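Local coordinates for septation protein imp2 (Schizosaccharomyces pombe, PDB 5C1F) that anchors the cytoskeleton to phospholipid membranes through its F-BAR domain and is required for septation, acting in the disassembly of the medial ring, at residues E73-M78 against I247-L251; S88-I92 against R235-D240; A103-Y107 against F221-V225. All coordinates share one frame; numbering follows the deposited sequence. Where two conformers were deposited one is given.

Contact 1 (E73-M78 against I247-L251)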
ATOM      1  N   GLU A  73      21.641  14.369   3.213  1.00 22.81           N
ATOM      2  CA  GLU A  73      20.924  14.043   4.441  1.00 27.74           C
ATOM      3  C   GLU A  73      19.432  13.894   4.178  1.00 27.51           C
ATOM      4  O   GLU A  73      18.786  12.994   4.712  1.00 30.02           O
ATOM      5  CB  GLU A  73      21.165  15.111   5.511  1.00 30.19           C
ATOM      6  CG  GLU A  73      22.584  15.114   6.060  1.00 43.63           C
ATOM      7  CD  GLU A  73      22.815  16.191   7.106  1.00 53.70           C
ATOM      8  OE1 GLU A  73      21.939  17.070   7.267  1.00 57.62           O
ATOM      9  OE2 GLU A  73      23.875  16.159   7.768  1.00 52.12           O
ATOM     10  N   SER A  74      18.894  14.778   3.346  1.00 24.24           N
ATOM     11  CA  SER A  74      17.480  14.742   3.002  1.00 23.76           C
ATOM     12  C   SER A  74      17.099  13.436   2.315  1.00 25.43           C
ATOM     13  O   SER A  74      16.043  12.870   2.588  1.00 20.81           O
ATOM     14  CB  SER A  74      17.118  15.929   2.109  1.00 28.81           C
ATOM     15  OG  SER A  74      17.250  17.147   2.820  1.00 32.58           O
ATOM     16  N   VAL A  75      17.961  12.956   1.425  1.00 18.23           N
ATOM     17  CA  VAL A  75      17.716  11.681   0.764  1.00 17.97           C
ATOM     18  C   VAL A  75      17.745  10.555   1.797  1.00 27.28           C
ATOM     19  O   VAL A  75      16.956   9.609   1.733  1.00 27.43           O
ATOM     20  CB  VAL A  75      18.749  11.412  -0.347  1.00 18.76           C
ATOM     21  CG1 VAL A  75      18.498  10.065  -0.993  1.00 18.18           C
ATOM     22  CG2 VAL A  75      18.701  12.520  -1.393  1.00 20.17           C
ATOM     23  N   GLN A  76      18.645  10.670   2.765  1.00 21.60           N
ATOM     24  CA  GLN A  76      18.731   9.669   3.818  1.00 26.46           C
ATOM     25  C   GLN A  76      17.504   9.717   4.723  1.00 25.17           C
ATOM     26  O   GLN A  76      16.939   8.680   5.069  1.00 24.24           O
ATOM     27  CB  GLN A  76      20.008   9.856   4.629  1.00 19.70           C
ATOM     28  CG  GLN A  76      21.250   9.468   3.860  1.00 29.59           C
ATOM     29  CD  GLN A  76      22.518   9.621   4.672  1.00 33.82           C
ATOM     30  OE1 GLN A  76      22.517  10.225   5.746  1.00 38.53           O
ATOM     31  NE2 GLN A  76      23.613   9.073   4.160  1.00 30.76           N
ATOM     32  N   VAL A  77      17.097  10.925   5.097  1.00 18.75           N
ATOM     33  CA  VAL A  77      15.892  11.118   5.895  1.00 18.72           C
ATOM     34  C   VAL A  77      14.669  10.597   5.146  1.00 28.53           C
ATOM     35  O   VAL A  77      13.810   9.929   5.723  1.00 25.46           O
ATOM     36  CB  VAL A  77      15.696  12.603   6.260  1.00 19.09           C
ATOM     37  CG1 VAL A  77      14.284  12.858   6.763  1.00 19.08           C
ATOM     38  CG2 VAL A  77      16.724  13.029   7.302  1.00 19.97           C
ATOM     39  N   MET A  78      14.611  10.885   3.852  1.00 17.69           N
ATOM     40  CA  MET A  78      13.509  10.425   3.016  1.00 22.25           C
ATOM     41  C   MET A  78      13.452   8.899   2.966  1.00 22.89           C
ATOM     42  O   MET A  78      12.377   8.305   3.053  1.00 23.28           O
ATOM     43  CB  MET A  78      13.640  11.002   1.607  1.00 22.53           C
ATOM     44  CG  MET A  78      12.441  10.762   0.708  1.00 35.33           C
ATOM     45  SD  MET A  78      12.612   9.271  -0.277  1.00 35.79           S
ATOM     46  CE  MET A  78      14.027   9.707  -1.289  1.00 28.77           C
ATOM     47  N   ILE A 247       9.741  14.618   6.539  1.00 16.32           N
ATOM     48  CA  ILE A 247      10.575  14.810   5.354  1.00 19.98           C
ATOM     49  C   ILE A 247      10.574  16.284   4.955  1.00 24.35           C
ATOM     50  O   ILE A 247      11.627  16.871   4.707  1.00 23.18           O
ATOM     51  CB  ILE A 247      10.100  13.955   4.160  1.00 15.14           C
ATOM     52  CG1 ILE A 247      10.195  12.466   4.495  1.00 17.20           C
ATOM     53  CG2 ILE A 247      10.928  14.266   2.925  1.00 14.91           C
ATOM     54  CD1 ILE A 247       9.589  11.548   3.449  1.00 14.37           C
ATOM     55  N   ARG A 248       9.385  16.882   4.925  1.00 19.53           N
ATOM     56  CA  ARG A 248       9.243  18.292   4.574  1.00 17.16           C
ATOM     57  C   ARG A 248       9.961  19.210   5.556  1.00 18.04           C
ATOM     58  O   ARG A 248      10.548  20.207   5.151  1.00 31.17           O
ATOM     59  CB  ARG A 248       7.764  18.679   4.495  1.00 18.68           C
ATOM     60  CG  ARG A 248       7.034  18.034   3.338  1.00 16.95           C
ATOM     61  CD  ARG A 248       5.691  18.695   3.092  1.00 22.99           C
ATOM     62  NE  ARG A 248       4.661  18.221   4.008  1.00 22.35           N
ATOM     63  CZ  ARG A 248       3.889  17.165   3.773  1.00 25.47           C
ATOM     64  NH1 ARG A 248       4.039  16.469   2.652  1.00 18.73           N
ATOM     65  NH2 ARG A 248       2.967  16.802   4.655  1.00 17.60           N
ATOM     66  N   LYS A 249       9.915  18.875   6.844  1.00 20.69           N
ATOM     67  CA  LYS A 249      10.582  19.690   7.859  1.00 24.01           C
ATOM     68  C   LYS A 249      12.087  19.657   7.652  1.00 21.16           C
ATOM     69  O   LYS A 249      12.766  20.666   7.815  1.00 24.98           O
ATOM     70  CB  LYS A 249      10.234  19.213   9.271  1.00 27.92           C
ATOM     71  CG  LYS A 249       8.791  19.458   9.657  1.00 36.69           C
ATOM     72  CD  LYS A 249       8.419  20.923   9.500  1.00 45.84           C
ATOM     73  CE  LYS A 249       6.942  21.147   9.787  1.00 50.84           C
ATOM     74  NZ  LYS A 249       6.556  22.574   9.608  1.00 51.11           N
ATOM     75  N   ASN A 250      12.599  18.490   7.276  1.00 19.51           N
ATOM     76  CA  ASN A 250      14.016  18.343   6.983  1.00 22.43           C
ATOM     77  C   ASN A 250      14.413  19.115   5.729  1.00 27.16           C
ATOM     78  O   ASN A 250      15.475  19.740   5.678  1.00 29.65           O
ATOM     79  CB  ASN A 250      14.370  16.867   6.824  1.00 21.47           C
ATOM     80  CG  ASN A 250      15.844  16.649   6.565  1.00 25.35           C
ATOM     81  OD1 ASN A 250      16.264  16.468   5.424  1.00 25.83           O
ATOM     82  ND2 ASN A 250      16.638  16.667   7.629  1.00 25.81           N
ATOM     83  N   LEU A 251      13.549  19.074   4.721  1.00 26.19           N
ATOM     84  CA  LEU A 251      13.789  19.795   3.476  1.00 18.50           C
ATOM     85  C   LEU A 251      13.767  21.306   3.697  1.00 21.53           C
ATOM     86  O   LEU A 251      14.579  22.035   3.123  1.00 26.94           O
ATOM     87  CB  LEU A 251      12.755  19.393   2.423  1.00 16.77           C
ATOM     88  CG  LEU A 251      12.888  17.969   1.872  1.00 15.98           C
ATOM     89  CD1 LEU A 251      11.651  17.556   1.085  1.00 18.87           C
ATOM     90  CD2 LEU A 251      14.133  17.843   1.003  1.00 15.79           C
TER
HETATM   91  O   HOH W   1      19.767  16.253   8.639  1.00 36.21           O

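Contact 2 (S88-I92 against R235-D240)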
ATOM      1  N   SER A  88       5.088   0.738   9.448  1.00 17.89           N
ATOM      2  CA  SER A  88       3.716   1.020   9.836  1.00 17.74           C
ATOM      3  C   SER A  88       2.756   0.135   9.049  1.00 33.24           C
ATOM      4  O   SER A  88       1.904  -0.535   9.629  1.00 17.64           O
ATOM      5  CB  SER A  88       3.388   2.500   9.616  1.00 22.66           C
ATOM      6  OG  SER A  88       2.012   2.765   9.836  1.00 20.17           O
ATOM      7  N   HIS A  89       2.909   0.128   7.729  1.00 17.06           N
ATOM      8  CA  HIS A  89       2.051  -0.685   6.875  1.00 26.30           C
ATOM      9  C   HIS A  89       2.162  -2.177   7.207  1.00 17.44           C
ATOM     10  O   HIS A  89       1.178  -2.906   7.098  1.00 18.57           O
ATOM     11  CB  HIS A  89       2.375  -0.435   5.399  1.00 20.19           C
ATOM     12  CG  HIS A  89       1.789   0.834   4.864  1.00 22.70           C
ATOM     13  ND1 HIS A  89       0.460   0.946   4.510  1.00 21.90           N
ATOM     14  CD2 HIS A  89       2.342   2.046   4.628  1.00 16.25           C
ATOM     15  CE1 HIS A  89       0.224   2.171   4.077  1.00 21.63           C
ATOM     16  NE2 HIS A  89       1.349   2.860   4.141  1.00 16.19           N
ATOM     17  N   LEU A  90       3.340  -2.627   7.628  1.00 17.91           N
ATOM     18  CA  LEU A  90       3.504  -4.024   8.033  1.00 21.36           C
ATOM     19  C   LEU A  90       2.716  -4.305   9.308  1.00 27.36           C
ATOM     20  O   LEU A  90       2.049  -5.337   9.419  1.00 24.35           O
ATOM     21  CB  LEU A  90       4.979  -4.376   8.240  1.00 24.68           C
ATOM     22  CG  LEU A  90       5.256  -5.853   8.539  1.00 26.92           C
ATOM     23  CD1 LEU A  90       4.761  -6.738   7.403  1.00 22.21           C
ATOM     24  CD2 LEU A  90       6.734  -6.098   8.800  1.00 28.88           C
ATOM     25  N   GLN A  91       2.800  -3.380  10.261  1.00 18.88           N
ATOM     26  CA  GLN A  91       2.035  -3.469  11.500  1.00 24.47           C
ATOM     27  C   GLN A  91       0.530  -3.436  11.211  1.00 23.85           C
ATOM     28  O   GLN A  91      -0.241  -4.187  11.804  1.00 24.76           O
ATOM     29  CB  GLN A  91       2.432  -2.330  12.450  1.00 19.47           C
ATOM     30  CG  GLN A  91       1.559  -2.178  13.696  1.00 32.66           C
ATOM     31  CD  GLN A  91       1.816  -3.248  14.744  1.00 41.09           C
ATOM     32  OE1 GLN A  91       1.561  -4.431  14.518  1.00 44.72           O
ATOM     33  NE2 GLN A  91       2.317  -2.832  15.902  1.00 44.99           N
ATOM     34  N   ILE A  92       0.121  -2.577  10.284  1.00 24.89           N
ATOM     35  CA  ILE A  92      -1.286  -2.464   9.914  1.00 24.50           C
ATOM     36  C   ILE A  92      -1.798  -3.758   9.281  1.00 23.10           C
ATOM     37  O   ILE A  92      -2.897  -4.217   9.594  1.00 21.06           O
ATOM     38  CB  ILE A  92      -1.524  -1.283   8.946  1.00 22.72           C
ATOM     39  CG1 ILE A  92      -1.216   0.042   9.645  1.00 23.89           C
ATOM     40  CG2 ILE A  92      -2.968  -1.271   8.454  1.00 21.01           C
ATOM     41  CD1 ILE A  92      -2.115   0.325  10.834  1.00 17.75           C
ATOM     42  N   ARG A 235      -5.439   5.120  10.815  1.00 20.08           N
ATOM     43  CA  ARG A 235      -4.185   5.132  11.565  1.00 21.82           C
ATOM     44  C   ARG A 235      -3.005   5.070  10.602  1.00 23.52           C
ATOM     45  O   ARG A 235      -1.996   5.747  10.790  1.00 25.95           O
ATOM     46  CB  ARG A 235      -4.131   3.961  12.552  1.00 20.38           C
ATOM     47  CG  ARG A 235      -2.833   3.857  13.346  1.00 21.66           C
ATOM     48  CD  ARG A 235      -2.624   5.057  14.273  1.00 29.00           C
ATOM     49  NE  ARG A 235      -1.402   4.933  15.068  1.00 33.55           N
ATOM     50  CZ  ARG A 235      -0.910   5.892  15.849  1.00 37.63           C
ATOM     51  NH1 ARG A 235      -1.530   7.061  15.944  1.00 38.47           N
ATOM     52  NH2 ARG A 235       0.207   5.685  16.536  1.00 30.63           N
ATOM     53  N   SER A 236      -3.152   4.251   9.565  1.00 22.80           N
ATOM     54  CA  SER A 236      -2.143   4.128   8.524  1.00 21.14           C
ATOM     55  C   SER A 236      -1.921   5.467   7.832  1.00 22.25           C
ATOM     56  O   SER A 236      -0.789   5.834   7.510  1.00 14.80           O
ATOM     57  CB  SER A 236      -2.559   3.066   7.504  1.00 27.51           C
ATOM     58  OG  SER A 236      -1.610   2.959   6.460  1.00 33.98           O
ATOM     59  N   CYS A 237      -3.011   6.193   7.613  1.00 15.26           N
ATOM     60  CA  CYS A 237      -2.942   7.490   6.958  1.00 24.76           C
ATOM     61  C   CYS A 237      -2.248   8.516   7.844  1.00 19.07           C
ATOM     62  O   CYS A 237      -1.395   9.269   7.383  1.00 15.82           O
ATOM     63  CB  CYS A 237      -4.342   7.968   6.582  1.00 26.70           C
ATOM     64  SG  CYS A 237      -5.154   6.919   5.361  1.00 23.77           S
ATOM     65  N   PHE A 238      -2.617   8.539   9.120  1.00 20.67           N
ATOM     66  CA  PHE A 238      -1.977   9.428  10.082  1.00 21.32           C
ATOM     67  C   PHE A 238      -0.467   9.182  10.133  1.00 23.26           C
ATOM     68  O   PHE A 238       0.328  10.114   9.999  1.00 21.36           O
ATOM     69  CB  PHE A 238      -2.603   9.238  11.468  1.00 22.32           C
ATOM     70  CG  PHE A 238      -1.983  10.091  12.540  1.00 30.19           C
ATOM     71  CD1 PHE A 238      -2.378  11.406  12.708  1.00 20.25           C
ATOM     72  CD2 PHE A 238      -1.012   9.573  13.390  1.00 19.55           C
ATOM     73  CE1 PHE A 238      -1.814  12.196  13.700  1.00 26.11           C
ATOM     74  CE2 PHE A 238      -0.444  10.359  14.382  1.00 20.68           C
ATOM     75  CZ  PHE A 238      -0.845  11.670  14.538  1.00 21.59           C
ATOM     76  N   ASN A 239      -0.079   7.921  10.310  1.00 21.97           N
ATOM     77  CA  ASN A 239       1.333   7.551  10.391  1.00 20.19           C
ATOM     78  C   ASN A 239       2.137   7.993   9.168  1.00 18.50           C
ATOM     79  O   ASN A 239       3.191   8.616   9.305  1.00 17.57           O
ATOM     80  CB  ASN A 239       1.481   6.041  10.579  1.00 20.08           C
ATOM     81  CG  ASN A 239       1.027   5.575  11.948  1.00 27.71           C
ATOM     82  OD1 ASN A 239       0.824   6.382  12.859  1.00 24.37           O
ATOM     83  ND2 ASN A 239       0.875   4.263  12.104  1.00 25.58           N
ATOM     84  N   ASP A 240       1.641   7.667   7.977  1.00 16.66           N
ATOM     85  CA  ASP A 240       2.333   8.022   6.744  1.00 18.09           C
ATOM     86  C   ASP A 240       2.404   9.534   6.560  1.00 20.98           C
ATOM     87  O   ASP A 240       3.419  10.062   6.104  1.00 16.95           O
ATOM     88  CB  ASP A 240       1.650   7.381   5.537  1.00 18.30           C
ATOM     89  CG  ASP A 240       1.982   5.911   5.392  1.00 23.10           C
ATOM     90  OD1 ASP A 240       2.527   5.324   6.350  1.00 21.44           O
ATOM     91  OD2 ASP A 240       1.691   5.342   4.319  1.00 22.28           O
TER
HETATM   92  O   HOH W   2       1.030   3.378   7.366  1.00 25.81           O

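Contact 3 (A103-Y107 against F221-V225)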
ATOM      1  N   ALA A 103     -11.123 -12.110  13.247  1.00 28.17           N
ATOM      2  CA  ALA A 103     -12.330 -11.865  14.029  1.00 26.08           C
ATOM      3  C   ALA A 103     -13.494 -12.660  13.451  1.00 27.25           C
ATOM      4  O   ALA A 103     -14.317 -13.197  14.191  1.00 32.01           O
ATOM      5  CB  ALA A 103     -12.658 -10.379  14.068  1.00 21.50           C
ATOM      6  N   PHE A 104     -13.552 -12.735  12.122  1.00 28.46           N
ATOM      7  CA  PHE A 104     -14.552 -13.554  11.443  1.00 31.28           C
ATOM      8  C   PHE A 104     -14.300 -15.031  11.706  1.00 30.26           C
ATOM      9  O   PHE A 104     -15.240 -15.813  11.847  1.00 30.78           O
ATOM     10  CB  PHE A 104     -14.548 -13.292   9.935  1.00 28.23           C
ATOM     11  CG  PHE A 104     -14.894 -11.883   9.565  1.00 29.57           C
ATOM     12  CD1 PHE A 104     -16.216 -11.473   9.510  1.00 26.47           C
ATOM     13  CD2 PHE A 104     -13.900 -10.965   9.271  1.00 26.68           C
ATOM     14  CE1 PHE A 104     -16.540 -10.173   9.172  1.00 28.85           C
ATOM     15  CE2 PHE A 104     -14.216  -9.666   8.932  1.00 22.32           C
ATOM     16  CZ  PHE A 104     -15.539  -9.269   8.881  1.00 25.84           C
ATOM     17  N   THR A 105     -13.024 -15.404  11.765  1.00 27.88           N
ATOM     18  CA  THR A 105     -12.633 -16.786  12.022  1.00 29.32           C
ATOM     19  C   THR A 105     -13.062 -17.220  13.418  1.00 32.55           C
ATOM     20  O   THR A 105     -13.611 -18.307  13.598  1.00 36.72           O
ATOM     21  CB  THR A 105     -11.112 -16.984  11.874  1.00 30.78           C
ATOM     22  OG1 THR A 105     -10.711 -16.656  10.539  1.00 33.09           O
ATOM     23  CG2 THR A 105     -10.729 -18.426  12.174  1.00 26.41           C
ATOM     24  N   ARG A 106     -12.817 -16.353  14.398  0.65 30.72           N
ATOM     25  CA  ARG A 106     -13.193 -16.621  15.781  0.65 30.60           C
ATOM     26  C   ARG A 106     -14.712 -16.634  15.941  0.65 31.25           C
ATOM     27  O   ARG A 106     -15.248 -17.338  16.794  0.65 35.62           O
ATOM     28  CB  ARG A 106     -12.561 -15.586  16.724  0.65 25.40           C
ATOM     29  CG  ARG A 106     -11.033 -15.655  16.783  0.65 32.76           C
ATOM     30  CD  ARG A 106     -10.434 -14.708  17.826  0.65 30.67           C
ATOM     31  NE  ARG A 106     -10.689 -13.299  17.527  0.65 33.92           N
ATOM     32  CZ  ARG A 106      -9.828 -12.487  16.918  0.65 32.22           C
ATOM     33  NH1 ARG A 106     -10.158 -11.223  16.696  0.65 29.66           N
ATOM     34  NH2 ARG A 106      -8.638 -12.933  16.534  0.65 24.18           N
ATOM     35  N   TYR A 107     -15.403 -15.861  15.110  1.00 24.72           N
ATOM     36  CA  TYR A 107     -16.859 -15.832  15.120  1.00 24.75           C
ATOM     37  C   TYR A 107     -17.426 -17.147  14.591  1.00 27.15           C
ATOM     38  O   TYR A 107     -18.369 -17.697  15.157  1.00 30.81           O
ATOM     39  CB  TYR A 107     -17.398 -14.663  14.292  1.00 23.89           C
ATOM     40  CG  TYR A 107     -18.907 -14.574  14.332  1.00 24.07           C
ATOM     41  CD1 TYR A 107     -19.550 -13.856  15.329  1.00 24.19           C
ATOM     42  CD2 TYR A 107     -19.690 -15.233  13.389  1.00 31.48           C
ATOM     43  CE1 TYR A 107     -20.929 -13.783  15.381  1.00 24.48           C
ATOM     44  CE2 TYR A 107     -21.069 -15.169  13.434  1.00 29.82           C
ATOM     45  CZ  TYR A 107     -21.684 -14.441  14.432  1.00 34.56           C
ATOM     46  OH  TYR A 107     -23.057 -14.371  14.483  1.00 29.20           O
ATOM     47  N   PHE A 221     -21.521  -7.262  15.802  1.00 24.49           N
ATOM     48  CA  PHE A 221     -20.194  -7.779  15.494  1.00 26.65           C
ATOM     49  C   PHE A 221     -19.702  -7.279  14.136  1.00 31.46           C
ATOM     50  O   PHE A 221     -18.596  -6.751  14.024  1.00 36.53           O
ATOM     51  CB  PHE A 221     -20.189  -9.308  15.521  1.00 26.39           C
ATOM     52  CG  PHE A 221     -18.996  -9.918  14.843  1.00 30.88           C
ATOM     53  CD1 PHE A 221     -17.757  -9.924  15.463  1.00 28.96           C
ATOM     54  CD2 PHE A 221     -19.111 -10.474  13.577  1.00 28.58           C
ATOM     55  CE1 PHE A 221     -16.653 -10.478  14.833  1.00 26.92           C
ATOM     56  CE2 PHE A 221     -18.011 -11.027  12.942  1.00 23.88           C
ATOM     57  CZ  PHE A 221     -16.782 -11.028  13.571  1.00 25.08           C
ATOM     58  N   LEU A 222     -20.531  -7.445  13.111  1.00 28.36           N
ATOM     59  CA  LEU A 222     -20.152  -7.062  11.754  1.00 31.43           C
ATOM     60  C   LEU A 222     -19.881  -5.563  11.635  1.00 26.81           C
ATOM     61  O   LEU A 222     -18.950  -5.154  10.944  1.00 24.30           O
ATOM     62  CB  LEU A 222     -21.235  -7.490  10.759  1.00 20.17           C
ATOM     63  CG  LEU A 222     -21.299  -9.001  10.519  1.00 22.53           C
ATOM     64  CD1 LEU A 222     -22.398  -9.373   9.533  1.00 21.61           C
ATOM     65  CD2 LEU A 222     -19.951  -9.517  10.039  1.00 19.71           C
ATOM     66  N   LYS A 223     -20.687  -4.751  12.315  1.00 24.03           N
ATOM     67  CA  LYS A 223     -20.470  -3.306  12.336  1.00 26.28           C
ATOM     68  C   LYS A 223     -19.139  -2.931  12.994  1.00 28.02           C
ATOM     69  O   LYS A 223     -18.391  -2.105  12.470  1.00 27.06           O
ATOM     70  CB  LYS A 223     -21.618  -2.599  13.062  1.00 25.79           C
ATOM     71  CG  LYS A 223     -22.917  -2.526  12.272  1.00 31.35           C
ATOM     72  CD  LYS A 223     -23.998  -1.800  13.067  1.00 34.21           C
ATOM     73  CE  LYS A 223     -23.536  -0.413  13.486  1.00 34.83           C
ATOM     74  NZ  LYS A 223     -24.511   0.256  14.396  1.00 37.91           N
ATOM     75  N   SER A 224     -18.848  -3.541  14.140  1.00 25.95           N
ATOM     76  CA  SER A 224     -17.638  -3.216  14.896  1.00 24.55           C
ATOM     77  C   SER A 224     -16.370  -3.595  14.135  1.00 23.29           C
ATOM     78  O   SER A 224     -15.379  -2.869  14.175  1.00 22.73           O
ATOM     79  CB  SER A 224     -17.649  -3.912  16.261  1.00 26.08           C
ATOM     80  OG  SER A 224     -17.561  -5.320  16.121  1.00 31.95           O
ATOM     81  N   VAL A 225     -16.404  -4.730  13.437  1.00 19.57           N
ATOM     82  CA  VAL A 225     -15.245  -5.186  12.676  1.00 28.82           C
ATOM     83  C   VAL A 225     -14.970  -4.264  11.493  1.00 27.17           C
ATOM     84  O   VAL A 225     -13.821  -3.905  11.235  1.00 29.03           O
ATOM     85  CB  VAL A 225     -15.426  -6.628  12.165  1.00 31.04           C
ATOM     86  CG1 VAL A 225     -14.229  -7.045  11.329  1.00 34.09           C
ATOM     87  CG2 VAL A 225     -15.598  -7.574  13.332  1.00 35.71           C
TER

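Contact 1 (E73-M78 against I247-L251)
Asn250, Ile247 and Ser74 give up the most surface here, and they sit where the helix segments 73-78 and 247-251 run antiparallel, their axes 9.6 Å apart at an angle of 173°. The amide of Asn250 does most of the work. Its CG lies opposite the backbone N (chi1 -178°), which carries the carboxamide across to the other helix, where it meets both a polar and an apolar neighbour. Its OD1 stands 2.9 Å from Ser74 OG, close enough for a hydrogen bond, although the hydroxyl proton has a second acceptor within reach, the carbonyl oxygen of Cys70 one turn earlier. On the amide's other branch, Asn250 ND2 lies 3.7 Å from Val77 CG2; the two side chains approach from opposite directions, the valine methyls packing on the CB, CG and ND2 of the asparagine. A water extends the polar strip outward, donating to Glu73 OE1 at 2.7 Å and accepting a weak bond from Asn250 ND2.

Ile247 and Leu251, one turn apart, supply the hydrocarbon. Ile247 CD1 reaches Met78 CG at 4.0 Å, and the two side chains cross obliquely. Leu251 CD2 touches Ser74 CB and OG, 3.7 Å from each, so the serine has a hydrocarbon neighbour beside its polar one. Met78, Ile247 and Leu251 also pack on the second subunit, where Arg248 hydrogen-bonds to Thr230 and Ser234 of that subunit.

Between the two helices of the F-BAR domain the chemistry is therefore graded: carboxylate and water lie at the exposed margin, a serine and an amide come next, and the buried side chains of Met78, Ile247 and Leu251 complete the contact with hydrocarbon.

Contact 2 (S88-I92 against R235-D240)
Arg235 opens the segment 235-240 with a marginal touch on Ile92, its CG 4.4 Å from Ile92 CD1, while its guanidinium has Asn239 OD1 of the next turn over one face.

Ser236 follows and is the residue nearest to His89 by backbone, the CA atoms being 6.6 Å apart. Its CB rests on Ile92 CG1. Its hydroxyl, set opposite the backbone N, comes 3.1 Å from His89 CE1 and also meets a water at the centre of the interface. That water is joined to four protein atoms: the hydroxyls of Ser88 and Ser236, the carbonyl oxygen of Ser236, and Asp240 OD1, to which it donates at 2.7 Å. It also sits over the centre of one face of the His89 ring.

Asn239 turns its amide to 88-92. Its ND2 donates to Ser88 OG at 2.9 Å with an N-H...O angle of 159°, and the acceptor lies close to the amide plane, a near-planar donor geometry that holds the amide with ND2 toward 88-92.

At Asp240, OD2 accepts a notably short bond of 2.5 Å from His89 NE2. The carboxylate oxygen is approached on its syn side, with the partner tilted from both the ring and the carboxylate planes, which stand 61° apart. His89 ND1 is hydrogen-bonded to Glu48 of helix 18-59, so both ring nitrogens engage carboxylates, which would be expected to favour a protonated imidazole.

The segments, with axes 10.0 Å apart at 169°, form part of an antiparallel helix pair of the F-BAR helical bundle, with a His-carboxylate hydrogen bond and a bridging water between the helices and a further tie through His89 to a third helix.

Contact 3 (A103-Y107 against F221-V225)
The ring of Phe221 is sandwiched: Tyr107 CD1 lies 3.8 Å above one face, and Val225 CG2, from the next turn of its own helix, sits over the opposite face, both offset toward the rim. With Tyr107 the geometry is an offset stack, centroids 4.7 Å apart and planes at 15°. Toward Phe104 the same ring presents its edge to a face, an offset edge-to-face pair with planes at 81° and centroids 5.7 Å apart; Phe221 CE2 comes 3.9 Å from Phe104 CD1. The Phe104 ring in turn has Leu222 CD2 at its own edge, 3.6 Å from CE1, and Val225 CG1 approaching CE2 and CZ obliquely.

Phe104, Tyr107 and Phe221 thus form an aromatic cluster between antiparallel helices of the F-BAR bundle, whose axes here are 11.5 Å apart, a wide spacing in keeping with the rings placed between them. Helix 18-59 packs against the same cluster, Leu37 and Arg38 touching Phe104 and Asn34 touching Tyr107.

Phe221 gets there because its CG extends away from its backbone N (chi1 163°), driving the ring across to the other helix until CZ lies 3.3 Å from the carbonyl oxygen of Ala103. With an alanine here, Tyr107 would probably lose its stacking partner and Phe104 the edge against its face, opening a gap between the helices. One turn before Tyr107, Ala103 CB touches both Phe221 CE1 and Val225 CG2, the latter at 4.1 Å.

Beyond the short N-terminal helix 8-11, helix 18-59 takes part in none of the paired segments but packs against contacts 2 and 3. Helix 69-155 then supplies 73-78, 88-92 and 103-107 in turn. After the chain reverses, helix 162-252 returns the partners in the opposite order: 221-225 closes the innermost loop at contact 3, 235-240 closes contact 2 around it, and 247-251 closes contact 1 around both. The loops nest without crossing, as in an antiparallel helical hairpin. Centres of contacts 1 and 2 lie 19 Å apart, and those of 2 and 3 lie 22 Å apart. All three contacts also touch the second subunit, so the hairpin and dimer are built along the same stretch.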